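Choline dehydrogenase and related flavoproteins (PDB 3Q9T) is a formate oxidase of the glucose-methanol-choline oxidoreductase family, carrying 8-formyl-FAD at its catalytic site. Local coordinates at residues H6-V12 against F257-I263; V33-G39 against I221-V227; G321-L327 against V397-G401. All coordinates share one frame. Numbering follows the deposited sequence.

In the fold
Contacts 1 and 2 share one parallel sheet: strand 9-12 pairs with 261-264 in contact 1, strand 33-36 with the edge strand 221-224 in contact 2, and 9-12 and 33-36 are themselves neighbours. Contact 1 spans a second, mixed sheet as well, where 6-7 pairs with 253-258. The contact centres are about 12 Å apart. Contact 1 is mostly buried, with a polar outer end of His6, Asp8, Asp259 and Arg260; contact 2 is more open and runs into the adenosine end of the cofactor. Contact 3, also largely buried, stands apart, its centre about 45 Å from that of contact 1. There a short helix meets a loop, through one backbone bond, a carboxylate and a methionine.

Contact 1 (H6-V12 against F257-I263); sequences HFDFVIV and FADREVI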
# COMPACT_ATOMS: atom_id res chain seq x y z
N HIS A 6 -38.34 -6.87 23.39
CA HIS A 6 -38.42 -8.13 22.65
C HIS A 6 -39.12 -7.91 21.31
O HIS A 6 -40.03 -7.10 21.20
CB HIS A 6 -39.22 -9.17 23.46
CG HIS A 6 -38.45 -9.79 24.58
ND1 HIS A 6 -38.27 -11.15 24.69
CD2 HIS A 6 -37.81 -9.24 25.64
CE1 HIS A 6 -37.54 -11.41 25.76
NE2 HIS A 6 -37.25 -10.27 26.35
N PHE A 7 -38.68 -8.63 20.29
CA PHE A 7 -39.33 -8.58 18.99
C PHE A 7 -39.33 -10.00 18.47
O PHE A 7 -38.44 -10.77 18.85
CB PHE A 7 -38.57 -7.67 18.03
CG PHE A 7 -38.43 -6.26 18.52
CD1 PHE A 7 -39.26 -5.26 18.05
CD2 PHE A 7 -37.44 -5.92 19.44
CE1 PHE A 7 -39.13 -3.94 18.50
CE2 PHE A 7 -37.31 -4.61 19.89
CZ PHE A 7 -38.16 -3.62 19.42
N ASP A 8 -40.30 -10.36 17.64
CA ASP A 8 -40.29 -11.67 16.97
C ASP A 8 -38.98 -11.90 16.21
O ASP A 8 -38.35 -12.96 16.33
CB ASP A 8 -41.46 -11.81 15.99
CG ASP A 8 -42.75 -12.27 16.67
OD1 ASP A 8 -42.73 -12.55 17.88
OD2 ASP A 8 -43.78 -12.38 15.98
N PHE A 9 -38.57 -10.91 15.42
CA PHE A 9 -37.36 -11.03 14.62
C PHE A 9 -36.48 -9.81 14.75
O PHE A 9 -36.97 -8.67 14.65
CB PHE A 9 -37.68 -11.26 13.15
CG PHE A 9 -38.40 -12.55 12.89
CD1 PHE A 9 -37.73 -13.76 12.96
CD2 PHE A 9 -39.75 -12.55 12.57
CE1 PHE A 9 -38.39 -14.93 12.72
CE2 PHE A 9 -40.42 -13.73 12.33
CZ PHE A 9 -39.75 -14.93 12.41
N VAL A 10 -35.19 -10.05 14.96
CA VAL A 10 -34.22 -8.95 15.00
C VAL A 10 -33.30 -9.07 13.79
O VAL A 10 -32.68 -10.11 13.59
CB VAL A 10 -33.39 -8.99 16.29
CG1 VAL A 10 -32.29 -7.96 16.25
CG2 VAL A 10 -34.30 -8.77 17.53
N ILE A 11 -33.24 -8.03 12.97
CA ILE A 11 -32.23 -7.98 11.90
C ILE A 11 -31.06 -7.09 12.34
O ILE A 11 -31.25 -5.92 12.70
CB ILE A 11 -32.80 -7.49 10.56
CG1 ILE A 11 -33.65 -8.58 9.88
CG2 ILE A 11 -31.66 -7.08 9.61
CD1 ILE A 11 -34.94 -8.86 10.55
N VAL A 12 -29.87 -7.67 12.32
CA VAL A 12 -28.66 -6.96 12.75
C VAL A 12 -27.92 -6.46 11.53
O VAL A 12 -27.22 -7.24 10.87
CB VAL A 12 -27.74 -7.88 13.56
CG1 VAL A 12 -26.50 -7.14 14.03
CG2 VAL A 12 -28.50 -8.44 14.76
N PHE A 257 -33.92 -8.40 22.19
CA PHE A 257 -34.12 -9.85 22.16
C PHE A 257 -35.06 -10.26 21.06
O PHE A 257 -36.01 -9.54 20.73
CB PHE A 257 -34.64 -10.34 23.52
CG PHE A 257 -33.65 -10.15 24.64
CD1 PHE A 257 -32.69 -11.10 24.90
CD2 PHE A 257 -33.67 -9.00 25.40
CE1 PHE A 257 -31.77 -10.93 25.91
CE2 PHE A 257 -32.74 -8.81 26.41
CZ PHE A 257 -31.80 -9.78 26.67
N ALA A 258 -34.78 -11.42 20.47
CA ALA A 258 -35.64 -11.96 19.45
C ALA A 258 -36.37 -13.14 20.03
O ALA A 258 -35.75 -14.04 20.59
CB ALA A 258 -34.84 -12.38 18.21
N ASP A 259 -37.69 -13.14 19.90
CA ASP A 259 -38.49 -14.26 20.37
C ASP A 259 -38.53 -15.42 19.38
O ASP A 259 -38.73 -16.56 19.76
CB ASP A 259 -39.87 -13.79 20.76
CG ASP A 259 -39.83 -12.87 21.95
OD1 ASP A 259 -38.91 -13.07 22.78
OD2 ASP A 259 -40.66 -11.95 22.04
N ARG A 260 -38.30 -15.13 18.10
CA ARG A 260 -38.21 -16.20 17.12
C ARG A 260 -36.78 -16.38 16.65
O ARG A 260 -36.17 -17.41 16.89
CB ARG A 260 -39.13 -15.92 15.94
CG ARG A 260 -40.60 -15.84 16.33
CD ARG A 260 -41.06 -17.06 17.13
NE ARG A 260 -42.46 -16.92 17.51
CZ ARG A 260 -43.47 -17.57 16.94
NH1 ARG A 260 -43.24 -18.44 15.96
NH2 ARG A 260 -44.70 -17.35 17.37
N GLU A 261 -36.24 -15.38 15.96
CA GLU A 261 -34.93 -15.55 15.34
C GLU A 261 -34.18 -14.25 15.17
O GLU A 261 -34.76 -13.19 14.97
CB GLU A 261 -35.06 -16.23 13.98
CG GLU A 261 -35.61 -17.65 14.03
CD GLU A 261 -35.51 -18.33 12.68
OE1 GLU A 261 -34.42 -18.29 12.08
OE2 GLU A 261 -36.53 -18.89 12.21
N VAL A 262 -32.86 -14.36 15.24
CA VAL A 262 -31.99 -13.26 14.88
C VAL A 262 -31.40 -13.53 13.49
O VAL A 262 -30.92 -14.63 13.20
CB VAL A 262 -30.88 -13.07 15.91
CG1 VAL A 262 -29.78 -12.15 15.37
CG2 VAL A 262 -31.47 -12.50 17.19
N ILE A 263 -31.47 -12.52 12.63
CA ILE A 263 -30.84 -12.59 11.33
C ILE A 263 -29.67 -11.60 11.24
O ILE A 263 -29.85 -10.38 11.35
CB ILE A 263 -31.81 -12.36 10.16
CG1 ILE A 263 -33.03 -13.31 10.22
CG2 ILE A 263 -31.09 -12.60 8.85
CD1 ILE A 263 -34.09 -12.91 11.21
O HOH W 1 -42.59 -11.31 20.47
O HOH W 2 -43.59 -15.05 19.06
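Among the side chains the strongest tie is a His-carboxylate hydrogen bond, His6 ND1 to Asp259 OD1 at 2.8 Å. Beside it, one water links Asp8 OD1 to Asp259 OD2 and a second links Asp8 OD1 to Arg260 NE, so the acid and the guanidinium meet through solvent. The guanidinium finds its direct salt bridge at Asp575.

The backbones pair in parallel, with Phe7 N to Phe257 O at 2.9 Å and Asp259 N to Phe7 O at 2.7 Å. A beta bulge then shifts the register by one: Asp8 O accepts from both Arg260 N (2.8 Å) and Glu261 N (3.2 Å). Regular pairing resumes with Val10 N to Glu261 O (3.2 Å), then Ile263 N to Val10 O and Val12 N to Ile263 O, both 2.9 Å.

Around this ladder, Phe257 CB sits over the His6 ring face, 3.7 Å from its centroid. Val10 CG2 meets Ala258 CB at 3.7 Å, while Phe9 CD1 reaches Ile263 CD1 at 4.1 Å.

Both chains turn a corner at the bulge, leaving the mixed sheet of 6-7 and 253-258 for the parallel, Rossmann-type sheet of 9-12 and 261-264, where strand 33-36 flanks 9-12, Phe9, Ile11 and Ile263 face helix 16-25, and Phe9, Glu261 and Ile263 meet helix 555-572.

Contact 2 (V33-G39 against I221-V227); sequences VLIVEAG and ITIVPEV. With FAY ([(2R,3S,4R,5R)-5-(6-amino-9H-purin-9-yl)-3,4-dihydroxytetrahydrofuran-2-yl]methyl (2R,3S,4S)-5-(8-formyl-7-methyl-2,4-dioxo-3,4-dihydrobenzo[g]pteridin-10(2H)-yl)-2,3,4-trihydroxypentyl dihydrogen diphosphate), chain D.
Build two parallel strands, 33-36 and 221-224, with axes 4.6 Å apart at closest approach and 16° between their directions. The register is Val33-Ile221, Leu34-Thr222, Ile35-Ile223 and Val36-Val224, with CA atoms 4.6 to 5.0 Å apart. Thr222 N bonds Val33 O at 2.6 Å, Ile35 N bonds Thr222 O at 2.8 Å, Val224 N bonds Ile35 O at 2.9 Å, and a weak bond joins Glu37 N to Val224 O at 3.1 Å.

On the face of Val33, Ile35, Ile221 and Ile223, the extended Ile35 (m, t) sets its CD1 into the notch between Ile221 CG2 (3.6 Å) and Ile223 CG1 (4.1 Å). On the other face Leu34 (t, p) lays CD1 between Thr222 CG2 at 4.1 Å and Val224 CG2 at 3.7 Å; farther along, Val227 CG2 packs against Val36 CB at 3.8 Å.

This is the edge of the Rossmann-type sheet, and Glu37, just past the end of its strand, is the acid that characteristically holds the adenosine ribose in such folds. Its CB points sideways and the carboxylate (chi1 t, chi2 p) leads off to the cofactor: OE1 accepts from FAY O3B and OE2 from FAY O2B, each at 2.7 Å. Glu37 OE2 also takes Gly39 N at 2.9 Å, curling the loop under the carboxylate.

Past Val224 the partner bends, with Glu226 at phi/psi 57/37. Val227 N then reaches Glu37 O at 3.0 Å, and Glu226 N reaches Gly39 O at 2.8 Å. A water spans Ala38 O and Glu226 OE1. Beside the adenine, Ala38 N lies 3.1 Å from FAY N3A and Val227 O 3.4 Å from FAY C2A.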
# COMPACT_ATOMS: atom_id res chain seq x y z
N VAL A 33 -40.82 -6.69 14.11
CA VAL A 33 -39.48 -6.77 13.56
C VAL A 33 -38.65 -5.58 14.04
O VAL A 33 -39.09 -4.41 13.95
CB VAL A 33 -39.50 -6.79 12.00
CG1 VAL A 33 -38.10 -7.02 11.41
CG2 VAL A 33 -40.47 -7.84 11.48
N LEU A 34 -37.45 -5.86 14.54
CA LEU A 34 -36.50 -4.81 14.88
C LEU A 34 -35.34 -4.82 13.90
O LEU A 34 -34.83 -5.88 13.56
CB LEU A 34 -35.95 -5.00 16.30
CG LEU A 34 -34.68 -4.20 16.65
CD1 LEU A 34 -35.00 -2.73 16.88
CD2 LEU A 34 -33.99 -4.79 17.87
N ILE A 35 -34.94 -3.63 13.43
CA ILE A 35 -33.69 -3.48 12.69
C ILE A 35 -32.69 -2.57 13.43
O ILE A 35 -32.96 -1.40 13.66
CB ILE A 35 -33.92 -2.87 11.29
CG1 ILE A 35 -34.99 -3.65 10.54
CG2 ILE A 35 -32.61 -2.85 10.51
CD1 ILE A 35 -35.52 -2.94 9.30
N VAL A 36 -31.53 -3.12 13.80
CA VAL A 36 -30.42 -2.29 14.29
C VAL A 36 -29.43 -2.00 13.17
O VAL A 36 -29.16 -2.86 12.32
CB VAL A 36 -29.70 -2.91 15.52
CG1 VAL A 36 -30.65 -2.99 16.72
CG2 VAL A 36 -29.10 -4.26 15.20
N GLU A 37 -28.90 -0.78 13.16
CA GLU A 37 -28.12 -0.26 12.05
C GLU A 37 -27.19 0.82 12.57
O GLU A 37 -27.63 1.71 13.31
CB GLU A 37 -29.04 0.35 11.00
CG GLU A 37 -28.34 1.18 9.95
CD GLU A 37 -27.24 0.41 9.24
OE1 GLU A 37 -27.43 -0.78 8.96
OE2 GLU A 37 -26.18 1.00 8.99
N ALA A 38 -25.92 0.74 12.19
CA ALA A 38 -24.90 1.71 12.61
C ALA A 38 -25.09 3.11 12.01
O ALA A 38 -24.82 4.11 12.67
CB ALA A 38 -23.50 1.18 12.28
N GLY A 39 -25.56 3.18 10.77
CA GLY A 39 -25.73 4.45 10.07
C GLY A 39 -27.04 5.17 10.33
O GLY A 39 -27.82 4.76 11.19
N ILE A 221 -42.32 -2.67 12.02
CA ILE A 221 -40.86 -2.63 12.00
C ILE A 221 -40.36 -1.49 12.87
O ILE A 221 -40.69 -0.33 12.63
CB ILE A 221 -40.28 -2.43 10.58
CG1 ILE A 221 -40.76 -3.55 9.66
CG2 ILE A 221 -38.77 -2.38 10.65
CD1 ILE A 221 -40.23 -3.46 8.24
N THR A 222 -39.59 -1.83 13.90
CA THR A 222 -38.91 -0.80 14.68
C THR A 222 -37.52 -0.59 14.09
O THR A 222 -36.72 -1.52 13.97
CB THR A 222 -38.83 -1.13 16.19
OG1 THR A 222 -40.15 -1.26 16.73
CG2 THR A 222 -38.11 -0.02 16.95
N ILE A 223 -37.23 0.64 13.69
CA ILE A 223 -35.90 0.92 13.19
C ILE A 223 -35.04 1.73 14.17
O ILE A 223 -35.33 2.89 14.48
CB ILE A 223 -35.91 1.56 11.80
CG1 ILE A 223 -36.71 0.66 10.84
CG2 ILE A 223 -34.49 1.70 11.29
CD1 ILE A 223 -37.06 1.31 9.52
N VAL A 224 -33.97 1.10 14.63
CA VAL A 224 -33.00 1.75 15.53
C VAL A 224 -31.68 1.97 14.79
O VAL A 224 -30.86 1.06 14.68
CB VAL A 224 -32.78 0.94 16.81
CG1 VAL A 224 -31.71 1.59 17.69
CG2 VAL A 224 -34.09 0.80 17.57
N PRO A 225 -31.50 3.17 14.23
CA PRO A 225 -30.31 3.61 13.51
C PRO A 225 -29.28 4.16 14.49
O PRO A 225 -29.59 4.30 15.68
CB PRO A 225 -30.84 4.75 12.64
CG PRO A 225 -31.93 5.37 13.49
CD PRO A 225 -32.55 4.22 14.26
N GLU A 226 -28.09 4.49 14.01
CA GLU A 226 -27.04 5.07 14.85
C GLU A 226 -26.68 4.22 16.07
O GLU A 226 -26.41 4.77 17.12
CB GLU A 226 -27.45 6.45 15.38
CG GLU A 226 -28.07 7.37 14.36
CD GLU A 226 -27.08 8.35 13.82
OE1 GLU A 226 -25.91 7.96 13.62
OE2 GLU A 226 -27.48 9.52 13.60
N VAL A 227 -26.67 2.90 15.93
CA VAL A 227 -26.21 2.04 17.01
C VAL A 227 -25.21 1.05 16.47
O VAL A 227 -25.38 0.51 15.38
CB VAL A 227 -27.36 1.27 17.72
CG1 VAL A 227 -28.34 2.24 18.38
CG2 VAL A 227 -28.08 0.33 16.74
P FAY D . -25.03 -6.75 1.99
N1 FAY D . -23.27 -4.52 -6.90
C2 FAY D . -24.06 -4.43 -8.05
O2 FAY D . -24.85 -5.32 -8.32
N3 FAY D . -24.30 -3.20 -8.62
C4 FAY D . -23.37 -2.20 -8.45
O4 FAY D . -23.14 -1.46 -9.42
N5 FAY D . -21.63 -1.28 -7.09
C6 FAY D . -20.34 -0.08 -5.55
C7 FAY D . -19.82 0.11 -4.28
C8 FAY D . -20.04 -0.86 -3.29
O8 FAY D . -19.99 -1.26 -0.99
C9 FAY D . -20.89 -1.94 -3.57
PA FAY D . -24.49 -4.25 3.21
C1' FAY D . -22.40 -4.39 -4.15
C10 FAY D . -22.49 -3.45 -6.52
N10 FAY D . -22.02 -3.35 -5.21
N1A FAY D . -23.14 -2.37 13.90
O1A FAY D . -23.22 -3.48 3.34
C1B FAY D . -24.49 -2.42 8.82
O1P FAY D . -26.45 -6.82 2.49
C2' FAY D . -23.78 -4.10 -3.53
O2' FAY D . -23.84 -2.74 -3.25
C2A FAY D . -24.33 -1.95 13.34
O2A FAY D . -25.41 -3.73 2.14
C2B FAY D . -23.93 -1.55 7.71
O2B FAY D . -23.96 -0.16 8.01
O2P FAY D . -24.37 -8.11 2.03
C3' FAY D . -24.34 -4.89 -2.29
O3' FAY D . -25.04 -4.11 -1.33
N3A FAY D . -24.53 -2.02 11.97
C3B FAY D . -24.86 -1.88 6.57
O3B FAY D . -26.02 -1.11 6.70
O3P FAY D . -24.16 -5.79 2.95
C4' FAY D . -23.32 -5.72 -1.55
O4' FAY D . -22.64 -6.48 -2.54
C4A FAY D . -23.55 -2.52 11.17
C4B FAY D . -25.26 -3.32 6.84
O4B FAY D . -24.88 -3.60 8.18
C4X FAY D . -22.45 -2.34 -7.39
C5' FAY D . -24.01 -6.62 -0.49
O5' FAY D . -24.89 -6.07 0.50
C5A FAY D . -22.34 -2.96 11.72
C5B FAY D . -24.59 -4.27 5.87
O5B FAY D . -25.27 -4.17 4.64
C5X FAY D . -20.99 -1.26 -5.87
C6A FAY D . -22.13 -2.88 13.09
N6A FAY D . -20.94 -3.21 13.61
N7A FAY D . -21.57 -3.41 10.71
C7M FAY D . -18.87 1.26 -4.06
C8A FAY D . -22.24 -3.28 9.55
C8M FAY D . -19.82 -0.47 -1.88
C9A FAY D . -21.34 -2.18 -4.87
N9A FAY D . -23.46 -2.73 9.82
O HOH W 3 -23.23 6.38 12.89

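Contact 3 (G321-L327 against V397-G401); sequences GMDDVLL and VCMFG
Met399 pushes its side chain against the short helix 323-327, its CE packed among Met322 CB at 3.9 Å, Leu326 CB at 3.8 Å and Leu327 CG at 3.6 Å. Its chi1 is 87° and its chi2 t. Leu327 leans over the same spot, its CD1 going on to Phe400 CB at 4.0 Å.

The backbone of 397-401 is irregular. Cys398 (phi/psi -90/46) is the centre of an inverse gamma turn, with a weak bond from Met399 N to Val397 O at 3.0 Å; Met399 itself is almost fully extended at -174/170. The turn presents Cys398 O to Met322 N, a 2.8 Å hydrogen bond, and sets Cys398 SG (chi1 p) 4.0 Å from Met322 CG. The Met322 side chain (m, m, m) then leads away from the loop.

On the helix side Gly321 is extended. Met322 O receives both Val325 N and Leu326 N at 2.9 Å, and Leu327 N reaches Asp323 O at 3.0 Å, within a helix that contains a wider, pi-type turn at 323-327. Asp323 (chi1 m) swings its carboxylate across to the loop: Phe400 N donates to Asp323 OD2 at 3.1 Å and weakly to OD1 at 3.5 Å.

Strands 392-397 and 415-423 are antiparallel neighbours in the large mixed sheet, away from the parallel FAD-binding sheet, and loop 397-401 leaves the first for the second. From the latter His416 N also bonds Asp323 OD1, and Thr418 OG1 meets Met399 O and Gly401 N, so helix 323-327 lies against this loop and the start of strand 415-423.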
# COMPACT_ATOMS: atom_id res chain seq x y z
N GLY A 321 -18.30 12.04 -23.73
CA GLY A 321 -18.34 11.68 -22.33
C GLY A 321 -19.04 12.80 -21.61
O GLY A 321 -19.28 13.84 -22.19
N MET A 322 -19.35 12.61 -20.33
CA MET A 322 -20.18 13.55 -19.60
C MET A 322 -19.41 14.50 -18.69
O MET A 322 -20.02 15.29 -17.96
CB MET A 322 -21.20 12.76 -18.79
CG MET A 322 -22.15 11.96 -19.68
SD MET A 322 -23.14 13.07 -20.70
CE MET A 322 -23.90 14.12 -19.43
N ASP A 323 -18.08 14.44 -18.74
CA ASP A 323 -17.24 15.25 -17.87
C ASP A 323 -17.64 16.73 -17.85
O ASP A 323 -17.71 17.36 -16.79
CB ASP A 323 -15.77 15.12 -18.26
CG ASP A 323 -15.31 13.67 -18.33
OD1 ASP A 323 -15.95 12.86 -19.04
OD2 ASP A 323 -14.31 13.33 -17.66
N ASP A 324 -17.88 17.29 -19.03
CA ASP A 324 -18.10 18.73 -19.14
C ASP A 324 -19.47 19.15 -18.62
O ASP A 324 -19.73 20.32 -18.38
CB ASP A 324 -17.91 19.21 -20.58
CG ASP A 324 -17.30 20.60 -20.65
OD1 ASP A 324 -16.29 20.85 -19.94
OD2 ASP A 324 -17.84 21.45 -21.39
N VAL A 325 -20.35 18.17 -18.44
CA VAL A 325 -21.69 18.44 -17.98
C VAL A 325 -21.82 18.16 -16.49
O VAL A 325 -22.39 18.97 -15.75
CB VAL A 325 -22.72 17.59 -18.73
CG1 VAL A 325 -24.12 17.93 -18.25
CG2 VAL A 325 -22.58 17.77 -20.25
N LEU A 326 -21.28 17.04 -16.04
CA LEU A 326 -21.49 16.61 -14.66
C LEU A 326 -20.32 16.89 -13.72
O LEU A 326 -20.53 17.20 -12.54
CB LEU A 326 -21.87 15.13 -14.63
CG LEU A 326 -23.21 14.84 -15.30
CD1 LEU A 326 -23.44 13.33 -15.45
CD2 LEU A 326 -24.34 15.48 -14.50
N LEU A 327 -19.10 16.81 -14.24
CA LEU A 327 -17.92 16.85 -13.39
C LEU A 327 -17.40 18.24 -13.10
O LEU A 327 -16.90 18.51 -12.01
CB LEU A 327 -16.79 16.02 -14.00
CG LEU A 327 -16.43 14.67 -13.36
CD1 LEU A 327 -15.06 14.25 -13.86
CD2 LEU A 327 -16.46 14.76 -11.83
N VAL A 397 -18.02 3.24 -18.54
CA VAL A 397 -18.55 4.40 -17.84
C VAL A 397 -18.25 5.63 -18.68
O VAL A 397 -17.10 5.85 -19.06
CB VAL A 397 -17.91 4.55 -16.44
CG1 VAL A 397 -18.50 5.72 -15.70
CG2 VAL A 397 -18.10 3.27 -15.65
N CYS A 398 -19.27 6.41 -19.00
CA CYS A 398 -19.11 7.51 -19.96
C CYS A 398 -18.69 8.82 -19.32
O CYS A 398 -19.26 9.87 -19.63
CB CYS A 398 -20.37 7.70 -20.81
SG CYS A 398 -21.88 7.97 -19.89
N MET A 399 -17.71 8.76 -18.43
CA MET A 399 -17.01 9.96 -17.96
C MET A 399 -15.85 9.52 -17.07
O MET A 399 -15.74 8.34 -16.74
CB MET A 399 -17.96 10.92 -17.22
CG MET A 399 -18.15 10.68 -15.74
SD MET A 399 -19.13 11.96 -14.89
CE MET A 399 -18.71 13.39 -15.82
N PHE A 400 -14.98 10.45 -16.71
CA PHE A 400 -13.93 10.10 -15.76
C PHE A 400 -14.58 9.70 -14.45
O PHE A 400 -15.42 10.42 -13.93
CB PHE A 400 -12.98 11.27 -15.50
CG PHE A 400 -11.83 10.91 -14.60
CD1 PHE A 400 -10.67 10.37 -15.12
CD2 PHE A 400 -11.92 11.10 -13.24
CE1 PHE A 400 -9.60 10.04 -14.31
CE2 PHE A 400 -10.84 10.78 -12.40
CZ PHE A 400 -9.69 10.24 -12.95
N GLY A 401 -14.19 8.54 -13.90
CA GLY A 401 -14.77 8.06 -12.66
C GLY A 401 -13.76 7.95 -11.52
O GLY A 401 -12.92 7.04 -11.51